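Local atomic coordinates of beta-glycosidase (Bacteroides caccae, PDB entry 6T2R), a protein that probably hydrolyses beta-glycosidic bonds in mucin O-glycans as an endo-acting family 16 glycoside hydrolase of a human gut bacterium. Residues A[138-146]-A[158-167]; A[192-200]-A[221-229]. All coordinates share one frame; numbering follows the deposited sequence.

Overall arrangement
Both contacts lie on the same side of the chain's centre in the family 16 beta sandwich, with centres about 11 Å apart. Contact 1 is strand pairing, made mostly of backbone hydrogen bonds, with polar side chains on one face and aromatic packing at an exposed end. Contact 2 is the more buried. It joins a beta hairpin to a run of chain that is mostly loop and rests on rings and aliphatic carbons, with no clear hydrogen bond across it. The two meet in the interior, where Val160 CB is 3.6 Å from Phe224 CZ. Val144 and Val160 of contact 1 also pack on Leu199 of contact 2. Elsewhere Tyr164 touches Gln221, and Met140 touches Pro223.

Contact 1 of 2, residues A[138-146]-A[158-167]; sequences WPMGGEVDI and QTVHSHYTYT
Glu143, Val144 and Asp145 pair with His161, Val160 and Thr159 in an antiparallel beta contact of the family 16 jelly-roll sandwich. Four backbone hydrogen bonds join the strands, two in each hydrogen-bonded pair, Glu143-His161 and Asp145-Thr159. Val144 and Val160 form the non-hydrogen-bonded pair between them and face the interior, against Leu199. The other face carries Glu143, Asp145, Thr159 and His161. With Glu148, Glu143 and Asp145 match the Glu-x-Asp-x-x-Glu catalytic signature of the family, so this face probably belongs to the active site. The Glu143 carboxylate lies alongside the imidazole of His161, their planes 41° apart and OE1 3.5 Å from His161 CD2. Asp145 OD2 meets the same ring at its edge, 2.9 Å from His161 NE2, in a weak hydrogen bond. Glu143 OE2 uses its anti lone pair to accept from Trp138 NE1, which fixes the far end of the extended chain. Beyond the strands, the edge of Trp138 points at a face of Tyr166, ring planes 60° apart. Met140 bends at chi2 (84°) and again at chi3, which brings CE over one face of His163. Ser162 and Thr165 form a capping box at the start of the short, weakly bonded helical turn 163-167. At the opposite end Gln158 NE2 donates to Ile146 O (2.9 Å), on a lone pair in the carbonyl plane.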
loop_
_atom_site.group_PDB
_atom_site.type_symbol
_atom_site.label_atom_id
_atom_site.label_comp_id
_atom_site.label_asym_id
_atom_site.label_seq_id
_atom_site.Cartn_x
_atom_site.Cartn_y
_atom_site.Cartn_z
ATOM N N TRP A 138 -13.034 7.794 6.382
ATOM C CA TRP A 138 -13.033 6.771 5.315
ATOM C C TRP A 138 -14.488 6.510 4.968
ATOM O O TRP A 138 -15.292 6.273 5.844
ATOM C CB TRP A 138 -12.274 5.505 5.768
ATOM C CG TRP A 138 -12.088 4.550 4.645
ATOM C CD1 TRP A 138 -10.997 4.436 3.829
ATOM C CD2 TRP A 138 -13.083 3.660 4.108
ATOM N NE1 TRP A 138 -11.227 3.508 2.843
ATOM C CE2 TRP A 138 -12.490 2.992 3.006
ATOM C CE3 TRP A 138 -14.396 3.333 4.471
ATOM C CZ2 TRP A 138 -13.175 2.041 2.249
ATOM C CZ3 TRP A 138 -15.057 2.363 3.740
ATOM C CH2 TRP A 138 -14.445 1.722 2.655
ATOM N N PRO A 139 -14.906 6.529 3.694
ATOM C CA PRO A 139 -14.008 6.650 2.562
ATOM C C PRO A 139 -13.920 8.055 1.957
ATOM O O PRO A 139 -13.270 8.203 0.949
ATOM C CB PRO A 139 -14.731 5.705 1.584
ATOM C CG PRO A 139 -16.193 5.993 1.814
ATOM C CD PRO A 139 -16.305 6.309 3.282
ATOM N N MET A 140 -14.571 9.037 2.561
ATOM C CA MET A 140 -14.656 10.407 1.982
ATOM C C MET A 140 -13.231 10.972 1.781
ATOM O O MET A 140 -12.982 11.708 0.779
ATOM C CB MET A 140 -15.538 11.318 2.847
ATOM C CG MET A 140 -15.561 12.795 2.398
ATOM S SD MET A 140 -16.784 12.975 1.105
ATOM C CE MET A 140 -18.262 12.995 2.122
ATOM N N GLY A 141 -12.280 10.609 2.628
ATOM C CA GLY A 141 -10.903 11.133 2.535
ATOM C C GLY A 141 -10.144 10.456 1.435
ATOM O O GLY A 141 -9.048 10.960 1.040
ATOM N N GLY A 142 -10.661 9.318 0.984
ATOM C CA GLY A 142 -10.038 8.557 -0.108
ATOM C C GLY A 142 -9.132 7.438 0.389
ATOM O O GLY A 142 -8.653 7.481 1.550
ATOM N N GLU A 143 -8.864 6.491 -0.498
ATOM C CA GLU A 143 -7.944 5.349 -0.297
ATOM C C GLU A 143 -7.313 5.037 -1.658
ATOM O O GLU A 143 -8.035 5.098 -2.694
ATOM C CB GLU A 143 -8.699 4.128 0.238
ATOM C CG GLU A 143 -7.793 2.935 0.577
ATOM C CD GLU A 143 -8.550 1.628 0.766
ATOM O OE1 GLU A 143 -8.076 0.590 0.321
ATOM O OE2 GLU A 143 -9.626 1.668 1.357
ATOM N N VAL A 144 -6.010 4.762 -1.659
ATOM C CA VAL A 144 -5.237 4.419 -2.873
ATOM C C VAL A 144 -4.544 3.083 -2.614
ATOM O O VAL A 144 -3.659 3.010 -1.768
ATOM C CB VAL A 144 -4.240 5.531 -3.210
ATOM C CG1 VAL A 144 -3.387 5.175 -4.422
ATOM C CG2 VAL A 144 -4.952 6.856 -3.422
ATOM N N ASP A 145 -4.959 2.064 -3.338
ATOM C CA ASP A 145 -4.374 0.704 -3.259
ATOM C C ASP A 145 -3.307 0.610 -4.345
ATOM O O ASP A 145 -3.659 0.480 -5.517
ATOM C CB ASP A 145 -5.510 -0.316 -3.373
ATOM C CG ASP A 145 -6.521 -0.165 -2.246
ATOM O OD1 ASP A 145 -6.140 0.394 -1.195
ATOM O OD2 ASP A 145 -7.668 -0.598 -2.424
ATOM N N ILE A 146 -2.040 0.709 -3.980
ATOM C CA ILE A 146 -0.908 0.583 -4.951
ATOM C C ILE A 146 -0.710 -0.894 -5.320
ATOM O O ILE A 146 -0.323 -1.177 -6.465
ATOM C CB ILE A 146 0.354 1.223 -4.359
ATOM C CG1 ILE A 146 0.069 2.661 -3.911
ATOM C CG2 ILE A 146 1.499 1.122 -5.350
ATOM C CD1 ILE A 146 1.162 3.358 -3.118
ATOM N N GLN A 158 -4.781 -2.819 -8.707
ATOM C CA GLN A 158 -4.582 -1.427 -8.267
ATOM C C GLN A 158 -5.965 -0.748 -8.282
ATOM O O GLN A 158 -6.748 -0.999 -9.242
ATOM C CB GLN A 158 -3.511 -0.801 -9.156
ATOM C CG GLN A 158 -2.158 -1.526 -9.057
ATOM C CD GLN A 158 -1.080 -0.831 -9.859
ATOM O OE1 GLN A 158 -1.141 -0.812 -11.096
ATOM N NE2 GLN A 158 -0.112 -0.234 -9.168
ATOM N N THR A 159 -6.289 0.039 -7.248
ATOM C CA THR A 159 -7.678 0.506 -6.983
ATOM C C THR A 159 -7.685 1.812 -6.198
ATOM O O THR A 159 -6.701 2.082 -5.508
ATOM C CB THR A 159 -8.476 -0.503 -6.159
ATOM O OG1 THR A 159 -8.120 -1.815 -6.565
ATOM C CG2 THR A 159 -9.964 -0.338 -6.361
ATOM N N VAL A 160 -8.745 2.602 -6.365
ATOM C CA VAL A 160 -9.061 3.778 -5.505
ATOM C C VAL A 160 -10.428 3.498 -4.902
ATOM O O VAL A 160 -11.243 2.830 -5.552
ATOM C CB VAL A 160 -9.030 5.153 -6.218
ATOM C CG1 VAL A 160 -7.700 5.409 -6.891
ATOM C CG2 VAL A 160 -10.141 5.334 -7.247
ATOM N N HIS A 161 -10.644 4.001 -3.702
ATOM C CA HIS A 161 -11.974 4.057 -3.046
ATOM C C HIS A 161 -12.211 5.483 -2.563
ATOM O O HIS A 161 -11.211 6.159 -2.126
ATOM C CB HIS A 161 -12.005 3.067 -1.880
ATOM C CG HIS A 161 -11.563 1.732 -2.304
ATOM N ND1 HIS A 161 -12.431 0.848 -2.868
ATOM C CD2 HIS A 161 -10.347 1.151 -2.301
ATOM C CE1 HIS A 161 -11.774 -0.261 -3.156
ATOM N NE2 HIS A 161 -10.503 -0.089 -2.843
ATOM N N SER A 162 -13.465 5.909 -2.583
ATOM C CA SER A 162 -13.869 7.263 -2.158
ATOM C C SER A 162 -15.336 7.271 -1.731
ATOM O O SER A 162 -16.013 6.295 -1.929
ATOM C CB SER A 162 -13.667 8.213 -3.308
ATOM O OG SER A 162 -14.549 7.911 -4.390
ATOM N N HIS A 163 -15.839 8.431 -1.329
ATOM C CA HIS A 163 -17.297 8.683 -1.164
ATOM C C HIS A 163 -18.008 8.323 -2.468
ATOM O O HIS A 163 -19.076 7.726 -2.441
ATOM C CB HIS A 163 -17.504 10.138 -0.783
ATOM C CG HIS A 163 -18.907 10.605 -0.805
ATOM N ND1 HIS A 163 -19.792 10.247 0.171
ATOM C CD2 HIS A 163 -19.567 11.403 -1.679
ATOM C CE1 HIS A 163 -20.942 10.839 -0.089
ATOM N NE2 HIS A 163 -20.840 11.540 -1.224
ATOM N N TYR A 164 -17.401 8.668 -3.584
ATOM C CA TYR A 164 -18.015 8.547 -4.923
ATOM C C TYR A 164 -18.082 7.069 -5.303
ATOM O O TYR A 164 -19.146 6.651 -5.721
ATOM C CB TYR A 164 -17.210 9.414 -5.893
ATOM C CG TYR A 164 -17.695 9.470 -7.319
ATOM C CD1 TYR A 164 -17.204 8.578 -8.258
ATOM C CD2 TYR A 164 -18.552 10.474 -7.753
ATOM C CE1 TYR A 164 -17.566 8.663 -9.590
ATOM C CE2 TYR A 164 -18.939 10.561 -9.081
ATOM C CZ TYR A 164 -18.454 9.641 -9.999
ATOM O OH TYR A 164 -18.770 9.731 -11.321
ATOM N N THR A 165 -16.986 6.313 -5.148
ATOM C CA THR A 165 -16.927 4.910 -5.575
ATOM C C THR A 165 -17.728 4.049 -4.613
ATOM O O THR A 165 -18.377 3.124 -5.082
ATOM C CB THR A 165 -15.498 4.374 -5.652
ATOM O OG1 THR A 165 -14.972 4.291 -4.324
ATOM C CG2 THR A 165 -14.631 5.193 -6.585
ATOM N N TYR A 166 -17.593 4.286 -3.319
ATOM C CA TYR A 166 -18.115 3.389 -2.263
ATOM C C TYR A 166 -19.482 3.894 -1.767
ATOM O O TYR A 166 -20.475 3.199 -1.923
ATOM C CB TYR A 166 -17.105 3.253 -1.124
ATOM C CG TYR A 166 -17.519 2.282 -0.052
ATOM C CD1 TYR A 166 -17.269 0.920 -0.159
ATOM C CD2 TYR A 166 -18.154 2.739 1.097
ATOM C CE1 TYR A 166 -17.647 0.042 0.849
ATOM C CE2 TYR A 166 -18.545 1.875 2.103
ATOM C CZ TYR A 166 -18.297 0.523 1.970
ATOM O OH TYR A 166 -18.661 -0.294 2.990
ATOM N N THR A 167 -19.568 5.055 -1.140
ATOM C CA THR A 167 -20.859 5.534 -0.578
ATOM C C THR A 167 -21.905 5.774 -1.692
ATOM O O THR A 167 -23.049 5.322 -1.518
ATOM C CB THR A 167 -20.657 6.744 0.331
ATOM O OG1 THR A 167 -19.588 6.459 1.235
ATOM C CG2 THR A 167 -21.909 7.063 1.110
HETATM O O HOH W 1 -14.270 10.854 -1.436
#

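Contact 2 of 2, residues A[192-200]-A[221-229]; sequences VDFWPDSLV and QFPFNIPQY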
loop_
_atom_site.group_PDB
_atom_site.type_symbol
_atom_site.label_atom_id
_atom_site.label_comp_id
_atom_site.label_asym_id
_atom_site.label_seq_id
_atom_site.Cartn_x
_atom_site.Cartn_y
_atom_site.Cartn_z
ATOM N N VAL A 192 2.293 4.448 -7.953
ATOM C CA VAL A 192 1.194 5.388 -8.270
ATOM C C VAL A 192 1.834 6.767 -8.395
ATOM O O VAL A 192 2.783 7.039 -7.600
ATOM C CB VAL A 192 0.074 5.345 -7.216
ATOM C CG1 VAL A 192 0.510 5.917 -5.847
ATOM C CG2 VAL A 192 -1.194 6.027 -7.746
ATOM N N ASP A 193 1.366 7.554 -9.358
ATOM C CA ASP A 193 1.726 8.982 -9.533
ATOM C C ASP A 193 0.500 9.826 -9.188
ATOM O O ASP A 193 -0.634 9.515 -9.734
ATOM C CB ASP A 193 2.179 9.265 -10.966
ATOM C CG ASP A 193 3.404 8.479 -11.422
ATOM O OD1 ASP A 193 4.116 7.891 -10.542
ATOM O OD2 ASP A 193 3.645 8.455 -12.660
ATOM N N PHE A 194 0.686 10.807 -8.292
ATOM C CA PHE A 194 -0.344 11.800 -7.895
ATOM C C PHE A 194 -0.176 13.066 -8.733
ATOM O O PHE A 194 0.912 13.676 -8.687
ATOM C CB PHE A 194 -0.217 12.178 -6.426
ATOM C CG PHE A 194 -0.618 11.104 -5.442
ATOM C CD1 PHE A 194 0.248 10.059 -5.133
ATOM C CD2 PHE A 194 -1.838 11.158 -4.794
ATOM C CE1 PHE A 194 -0.098 9.089 -4.209
ATOM C CE2 PHE A 194 -2.172 10.196 -3.855
ATOM C CZ PHE A 194 -1.310 9.161 -3.571
ATOM N N TRP A 195 -1.212 13.425 -9.494
ATOM C CA TRP A 195 -1.323 14.728 -10.196
ATOM C C TRP A 195 -2.616 15.416 -9.773
ATOM O O TRP A 195 -3.550 14.756 -9.292
ATOM C CB TRP A 195 -1.263 14.551 -11.713
ATOM C CG TRP A 195 -0.090 13.749 -12.208
ATOM C CD1 TRP A 195 -0.121 12.498 -12.757
ATOM C CD2 TRP A 195 1.292 14.154 -12.224
ATOM N NE1 TRP A 195 1.130 12.113 -13.144
ATOM C CE2 TRP A 195 2.021 13.108 -12.826
ATOM C CE3 TRP A 195 1.962 15.312 -11.855
ATOM C CZ2 TRP A 195 3.393 13.177 -13.037
ATOM C CZ3 TRP A 195 3.325 15.377 -12.057
ATOM C CH2 TRP A 195 4.026 14.325 -12.638
ATOM N N PRO A 196 -2.720 16.744 -9.991
ATOM C CA PRO A 196 -3.928 17.493 -9.653
ATOM C C PRO A 196 -5.203 16.913 -10.270
ATOM O O PRO A 196 -6.226 16.969 -9.618
ATOM C CB PRO A 196 -3.656 18.907 -10.189
ATOM C CG PRO A 196 -2.127 19.007 -10.095
ATOM C CD PRO A 196 -1.670 17.626 -10.527
ATOM N N ASP A 197 -5.114 16.345 -11.475
ATOM C CA ASP A 197 -6.308 15.964 -12.269
ATOM C C ASP A 197 -6.413 14.447 -12.425
ATOM O O ASP A 197 -7.282 14.016 -13.193
ATOM C CB ASP A 197 -6.232 16.572 -13.656
ATOM C CG ASP A 197 -5.272 15.817 -14.570
ATOM O OD1 ASP A 197 -4.158 15.483 -14.143
ATOM O OD2 ASP A 197 -5.637 15.594 -15.711
ATOM N N SER A 198 -5.542 13.654 -11.806
ATOM C CA SER A 198 -5.476 12.199 -12.099
ATOM C C SER A 198 -4.467 11.481 -11.213
ATOM O O SER A 198 -3.447 12.093 -10.811
ATOM C CB SER A 198 -5.135 11.950 -13.533
ATOM O OG SER A 198 -3.856 12.520 -13.808
ATOM N N LEU A 199 -4.724 10.194 -10.993
ATOM C CA LEU A 199 -3.741 9.237 -10.453
ATOM C C LEU A 199 -3.349 8.305 -11.603
ATOM O O LEU A 199 -4.249 7.937 -12.358
ATOM C CB LEU A 199 -4.332 8.446 -9.284
ATOM C CG LEU A 199 -4.906 9.234 -8.107
ATOM C CD1 LEU A 199 -5.276 8.267 -6.970
ATOM C CD2 LEU A 199 -3.957 10.326 -7.616
ATOM N N VAL A 200 -2.070 7.938 -11.717
ATOM C CA VAL A 200 -1.582 6.956 -12.734
ATOM C C VAL A 200 -0.854 5.822 -12.008
ATOM O O VAL A 200 0.125 6.123 -11.296
ATOM C CB VAL A 200 -0.643 7.597 -13.764
ATOM C CG1 VAL A 200 -0.267 6.584 -14.829
ATOM C CG2 VAL A 200 -1.229 8.875 -14.379
ATOM N N GLN A 221 -15.334 12.954 -5.584
ATOM C CA GLN A 221 -14.884 12.071 -6.690
ATOM C C GLN A 221 -13.346 12.043 -6.735
ATOM O O GLN A 221 -12.825 11.066 -7.274
ATOM C CB GLN A 221 -15.537 12.460 -8.024
ATOM C CG GLN A 221 -15.247 11.452 -9.116
ATOM C CD GLN A 221 -13.937 11.758 -9.827
ATOM O OE1 GLN A 221 -13.501 12.913 -9.873
ATOM N NE2 GLN A 221 -13.303 10.730 -10.380
ATOM N N PHE A 222 -12.660 13.083 -6.271
ATOM C CA PHE A 222 -11.177 13.155 -6.336
ATOM C C PHE A 222 -10.605 13.838 -5.103
ATOM O O PHE A 222 -10.133 14.956 -5.172
ATOM C CB PHE A 222 -10.663 13.824 -7.596
ATOM C CG PHE A 222 -9.282 13.367 -8.020
ATOM C CD1 PHE A 222 -9.110 12.230 -8.821
ATOM C CD2 PHE A 222 -8.160 14.054 -7.626
ATOM C CE1 PHE A 222 -7.860 11.834 -9.265
ATOM C CE2 PHE A 222 -6.903 13.641 -8.059
ATOM C CZ PHE A 222 -6.750 12.536 -8.866
ATOM N N PRO A 223 -10.576 13.137 -3.947
ATOM C CA PRO A 223 -10.075 13.697 -2.692
ATOM C C PRO A 223 -8.564 13.482 -2.457
ATOM O O PRO A 223 -8.030 13.869 -1.404
ATOM C CB PRO A 223 -10.899 12.865 -1.694
ATOM C CG PRO A 223 -10.959 11.476 -2.302
ATOM C CD PRO A 223 -11.064 11.757 -3.785
ATOM N N PHE A 224 -7.873 12.913 -3.446
ATOM C CA PHE A 224 -6.548 12.276 -3.240
ATOM C C PHE A 224 -5.401 13.310 -3.093
ATOM O O PHE A 224 -4.367 12.915 -2.544
ATOM C CB PHE A 224 -6.287 11.278 -4.363
ATOM C CG PHE A 224 -7.432 10.326 -4.624
ATOM C CD1 PHE A 224 -7.735 9.319 -3.720
ATOM C CD2 PHE A 224 -8.197 10.425 -5.786
ATOM C CE1 PHE A 224 -8.765 8.422 -3.962
ATOM C CE2 PHE A 224 -9.244 9.542 -6.021
ATOM C CZ PHE A 224 -9.532 8.551 -5.100
ATOM N N ASN A 225 -5.520 14.563 -3.538
ATOM C CA ASN A 225 -4.342 15.477 -3.559
ATOM C C ASN A 225 -4.220 16.104 -2.186
ATOM O O ASN A 225 -4.373 17.287 -2.097
ATOM C CB ASN A 225 -4.349 16.513 -4.682
ATOM C CG ASN A 225 -4.048 15.864 -6.016
ATOM O OD1 ASN A 225 -4.723 16.173 -7.003
ATOM N ND2 ASN A 225 -3.099 14.922 -6.047
ATOM N N ILE A 226 -4.030 15.259 -1.175
ATOM C CA ILE A 226 -3.866 15.617 0.247
ATOM C C ILE A 226 -2.719 14.744 0.727
ATOM O O ILE A 226 -2.476 13.674 0.175
ATOM C CB ILE A 226 -5.148 15.368 1.073
ATOM C CG1 ILE A 226 -5.606 13.901 1.012
ATOM C CG2 ILE A 226 -6.261 16.330 0.676
ATOM C CD1 ILE A 226 -6.872 13.639 1.840
ATOM N N PRO A 227 -2.011 15.162 1.787
ATOM C CA PRO A 227 -0.910 14.369 2.311
ATOM C C PRO A 227 -1.377 12.950 2.658
ATOM O O PRO A 227 -2.449 12.793 3.231
ATOM C CB PRO A 227 -0.519 15.119 3.584
ATOM C CG PRO A 227 -0.969 16.532 3.328
ATOM C CD PRO A 227 -2.268 16.380 2.578
ATOM N N GLN A 228 -0.523 11.969 2.363
ATOM C CA GLN A 228 -0.806 10.526 2.516
ATOM C C GLN A 228 0.142 9.947 3.564
ATOM O O GLN A 228 1.277 10.472 3.696
ATOM C CB GLN A 228 -0.626 9.855 1.144
ATOM C CG GLN A 228 -1.464 10.510 0.039
ATOM C CD GLN A 228 -2.908 10.073 0.098
ATOM O OE1 GLN A 228 -3.190 8.904 0.354
ATOM N NE2 GLN A 228 -3.835 11.018 -0.096
ATOM N N TYR A 229 -0.282 8.888 4.254
ATOM C CA TYR A 229 0.658 7.934 4.894
ATOM C C TYR A 229 0.570 6.593 4.157
ATOM O O TYR A 229 -0.481 6.278 3.531
ATOM C CB TYR A 229 0.428 7.852 6.399
ATOM C CG TYR A 229 -0.747 7.046 6.906
ATOM C CD1 TYR A 229 -0.579 5.731 7.294
ATOM C CD2 TYR A 229 -1.998 7.619 7.090
ATOM C CE1 TYR A 229 -1.627 4.988 7.818
ATOM C CE2 TYR A 229 -3.055 6.891 7.612
ATOM C CZ TYR A 229 -2.861 5.582 7.999
ATOM O OH TYR A 229 -3.868 4.855 8.547
#
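The Phe224 ring is covered on both faces: Leu199 CD1 lies over one, displaced toward the rim, and Pro223 CD lies over the centre of the other. Leu199 CD1 is 3.8 Å from Phe224 CG, a CH-pi contact. At the edge of Phe224, near its plane, is CD1 of Phe222. The Phe222 ring in turn has Phe224 CD2 above the centre of one face. Its own edge meets the backbone of 195-199, with Leu199 N and Trp195 O close to the ring plane. Phe222 CZ reaches furthest and comes 3.4 Å from Ser198 N. Leu199 CD2 packs against the same ring atom, 3.8 Å from Phe222 CZ, so the two branches of Leu199 divide between the two rings. Its CG lies anti to the carbonyl carbon (chi1 -55°), which sends the fork toward 221-229.

The backbone met by Phe222 is the turn of a beta hairpin, in which a type I turn from Trp195 to Ser198 joins strands 187-195 and 198-203. In this jelly-roll sandwich the chain from Gln221 runs past the hairpin end as loop and then leads into strand 228-233. Asn225, at the centre of an inverse gamma turn, lays its side chain against the backbone of Trp195 and Pro196. Pro196 O accepts a hydrogen bond from Arg213.

Further along, the Phe194 ring bridges to the start of strand 228-233. Its CE2 is 3.7 Å from Phe224 O, and its CZ is 3.9 Å from Gln228 CG. The Gln228 chain bends at chi2 (-79°), laying its amide beside the ring with the planes 35° apart. Both ends of that amide are held: OE1 accepts from Thr128, and NE2 donates to Ile226 O at 3.0 Å, from above the carbonyl plane.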